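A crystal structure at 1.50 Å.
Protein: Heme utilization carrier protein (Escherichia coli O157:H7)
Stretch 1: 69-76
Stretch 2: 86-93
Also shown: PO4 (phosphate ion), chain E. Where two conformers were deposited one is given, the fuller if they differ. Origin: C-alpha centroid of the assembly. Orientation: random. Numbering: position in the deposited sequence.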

# COMPACT_ATOMS: atom_id res chain seq x y z
N GLU A 69 -2.57 -2.53 -5.38
CA GLU A 69 -1.98 -3.78 -5.82
C GLU A 69 -1.04 -3.50 -6.97
O GLU A 69 -1.32 -2.67 -7.83
CB GLU A 69 -3.03 -4.82 -6.23
CG GLU A 69 -4.17 -4.31 -7.04
CD GLU A 69 -5.36 -5.27 -6.98
OE1 GLU A 69 -6.27 -5.05 -6.15
OE2 GLU A 69 -5.37 -6.25 -7.75
N PHE A 70 0.08 -4.19 -6.96
CA PHE A 70 1.11 -4.01 -7.98
C PHE A 70 1.35 -5.34 -8.67
O PHE A 70 1.71 -6.33 -8.02
CB PHE A 70 2.42 -3.51 -7.39
CG PHE A 70 3.55 -3.47 -8.40
CD1 PHE A 70 3.65 -2.43 -9.30
CD2 PHE A 70 4.49 -4.49 -8.46
CE1 PHE A 70 4.68 -2.39 -10.23
CE2 PHE A 70 5.52 -4.46 -9.39
CZ PHE A 70 5.61 -3.41 -10.27
N SER A 71 1.15 -5.36 -9.98
CA SER A 71 1.38 -6.54 -10.79
C SER A 71 2.73 -6.39 -11.48
O SER A 71 2.95 -5.41 -12.21
CB SER A 71 0.25 -6.73 -11.80
OG SER A 71 0.48 -7.85 -12.63
N GLY A 72 3.63 -7.33 -11.25
CA GLY A 72 4.94 -7.30 -11.84
C GLY A 72 5.89 -8.15 -11.01
O GLY A 72 5.50 -8.78 -10.03
N GLU A 73 7.16 -8.12 -11.40
CA GLU A 73 8.14 -8.91 -10.68
C GLU A 73 8.37 -8.33 -9.29
O GLU A 73 8.42 -7.11 -9.12
CB GLU A 73 9.45 -8.95 -11.47
CG GLU A 73 9.31 -9.69 -12.79
CD GLU A 73 10.65 -9.95 -13.46
OE1 GLU A 73 11.60 -9.17 -13.24
OE2 GLU A 73 10.74 -10.94 -14.22
N LEU A 74 8.48 -9.21 -8.30
CA LEU A 74 8.75 -8.76 -6.94
C LEU A 74 10.16 -8.19 -6.86
O LEU A 74 11.12 -8.88 -7.24
CB LEU A 74 8.58 -9.92 -5.96
CG LEU A 74 8.41 -9.52 -4.49
CD1 LEU A 74 7.06 -8.84 -4.30
CD2 LEU A 74 8.58 -10.71 -3.55
N PRO A 75 10.34 -6.95 -6.38
CA PRO A 75 11.70 -6.40 -6.27
C PRO A 75 12.49 -7.10 -5.18
O PRO A 75 11.95 -7.50 -4.15
CB PRO A 75 11.46 -4.92 -5.93
CG PRO A 75 10.09 -4.86 -5.36
CD PRO A 75 9.30 -6.00 -5.96
N SER A 76 13.79 -7.24 -5.43
CA SER A 76 14.70 -7.68 -4.38
C SER A 76 14.84 -6.59 -3.33
O SER A 76 14.45 -5.43 -3.52
CB SER A 76 16.07 -8.01 -4.97
OG SER A 76 16.78 -6.83 -5.30
N LEU A 86 13.27 -2.19 -0.38
CA LEU A 86 13.13 -2.74 -1.71
C LEU A 86 13.97 -1.96 -2.71
O LEU A 86 14.08 -0.74 -2.62
CB LEU A 86 11.66 -2.72 -2.14
CG LEU A 86 10.72 -3.52 -1.24
CD1 LEU A 86 9.29 -3.57 -1.82
CD2 LEU A 86 11.26 -4.92 -1.01
N ARG A 87 14.58 -2.69 -3.65
CA ARG A 87 15.24 -2.07 -4.80
C ARG A 87 14.23 -2.05 -5.93
O ARG A 87 14.21 -2.89 -6.83
CB ARG A 87 16.50 -2.83 -5.21
CG ARG A 87 17.44 -3.24 -4.10
CD ARG A 87 18.66 -3.91 -4.73
NE ARG A 87 19.70 -4.24 -3.75
CZ ARG A 87 19.74 -5.38 -3.07
NH1 ARG A 87 20.71 -5.60 -2.19
NH2 ARG A 87 18.79 -6.29 -3.25
N GLY A 88 13.33 -1.05 -5.87
CA GLY A 88 12.25 -0.97 -6.82
C GLY A 88 12.77 -0.71 -8.22
O GLY A 88 13.35 0.35 -8.48
N LYS A 89 12.55 -1.66 -9.13
CA LYS A 89 13.05 -1.54 -10.50
C LYS A 89 11.98 -1.00 -11.44
O LYS A 89 12.13 0.10 -11.99
CB LYS A 89 13.56 -2.91 -10.98
CG LYS A 89 14.84 -2.83 -11.80
CD LYS A 89 15.16 -4.17 -12.45
CE LYS A 89 14.35 -4.36 -13.73
NZ LYS A 89 14.52 -5.73 -14.30
N HIS A 90 10.89 -1.74 -11.63
CA HIS A 90 9.87 -1.41 -12.62
C HIS A 90 8.65 -0.72 -12.02
O HIS A 90 7.54 -0.87 -12.53
CB HIS A 90 9.44 -2.68 -13.36
N GLY A 91 8.83 0.05 -10.95
CA GLY A 91 7.70 0.77 -10.40
C GLY A 91 7.50 0.67 -8.90
O GLY A 91 7.47 1.69 -8.22
N MET A 92 7.34 -0.54 -8.36
CA MET A 92 7.08 -0.71 -6.94
C MET A 92 8.40 -0.74 -6.18
O MET A 92 9.31 -1.48 -6.54
CB MET A 92 6.30 -2.00 -6.66
CG MET A 92 6.14 -2.31 -5.16
SD MET A 92 5.08 -3.73 -4.78
CE MET A 92 6.29 -4.96 -4.33
N SER A 93 8.47 0.05 -5.12
CA SER A 93 9.55 0.01 -4.16
C SER A 93 8.92 0.24 -2.80
O SER A 93 7.69 0.17 -2.65
CB SER A 93 10.63 1.04 -4.49
OG SER A 93 11.75 0.84 -3.65
P PO4 E . -0.98 -10.72 -13.05
O1 PO4 E . 0.02 -10.43 -11.94
O2 PO4 E . -1.45 -9.42 -13.66
O3 PO4 E . -0.33 -11.58 -14.11
O4 PO4 E . -2.18 -11.46 -12.50
O HOH W 1 14.84 -5.55 -7.65

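The centre of this contact is Met92, whose long, flexible side chain reaches three residues of the facing stretch. Its CA-to-CB bond points toward that stretch, as does that of Phe70, and the two side chains meet directly: Met92 CB lies over one face of the Phe70 ring, 3.5 Å from the ring centroid and only 10° off the ring normal. This is a CH-pi contact, in which a weakly polarised methylene sits against the electron-rich face of the aromatic ring. The sulfur takes a more oblique position, with Met92 SD 4.6 Å from the centroid of the Phe70 ring. With chi1 and chi2 both t, the methionine is extended, so it continues past the ring and delivers its methyl group to the next part of the chain. There Met92 CE packs 3.6 Å from Pro75 CD and 4.0 Å from Leu74 CD1. An unbranched, apolar side chain suits this place because it can follow a surface made of a ring, a proline and a leucine. Leu74 starts out with its CA-to-CB bond pointing away, yet its end comes near enough to join the packing.

At the edge of the Phe70 ring, Phe70 CZ is 3.9 Å from the backbone atom His90 O, which lies near the ring plane. Close by, Gly91 adopts phi/psi of 132/-58, angles at which a side chain would be jammed against the preceding carbonyl oxygen; a CB there would also come within a tight 3.3 Å of Phe70 CE1. Glycine therefore meets both demands.

Pro75 extends the apolar patch. Its CA-to-CB bond points toward the second stretch, and Pro75 CG lies 3.9 Å from Leu86 CD1 and Pro75 CB 3.5 Å from Arg87 O. Lacking an amide hydrogen, proline can be buried here without leaving a backbone donor unpaired.

Beyond Pro75 the contact becomes polar. Arg87 N donates to Ser76 O across 2.7 Å, and the nearly straight angle of 173° marks a well-aligned backbone hydrogen bond. Ser76 O also receives a CA-H...O contact from Leu86 CA at 3.5 Å. The side chains repeat the pairing: Arg87 NH2 donates to Ser76 OG across 2.9 Å, with the hydroxyl at the edge of the guanidinium, where its N-H groups point. Arginine is long enough to bring its end back to the short serine while remaining exposed to solvent. Water 1 completes this margin, accepting from Ser76 N at 3.0 Å and donating to Arg87 O at 2.9 Å, thereby bridging the two backbones.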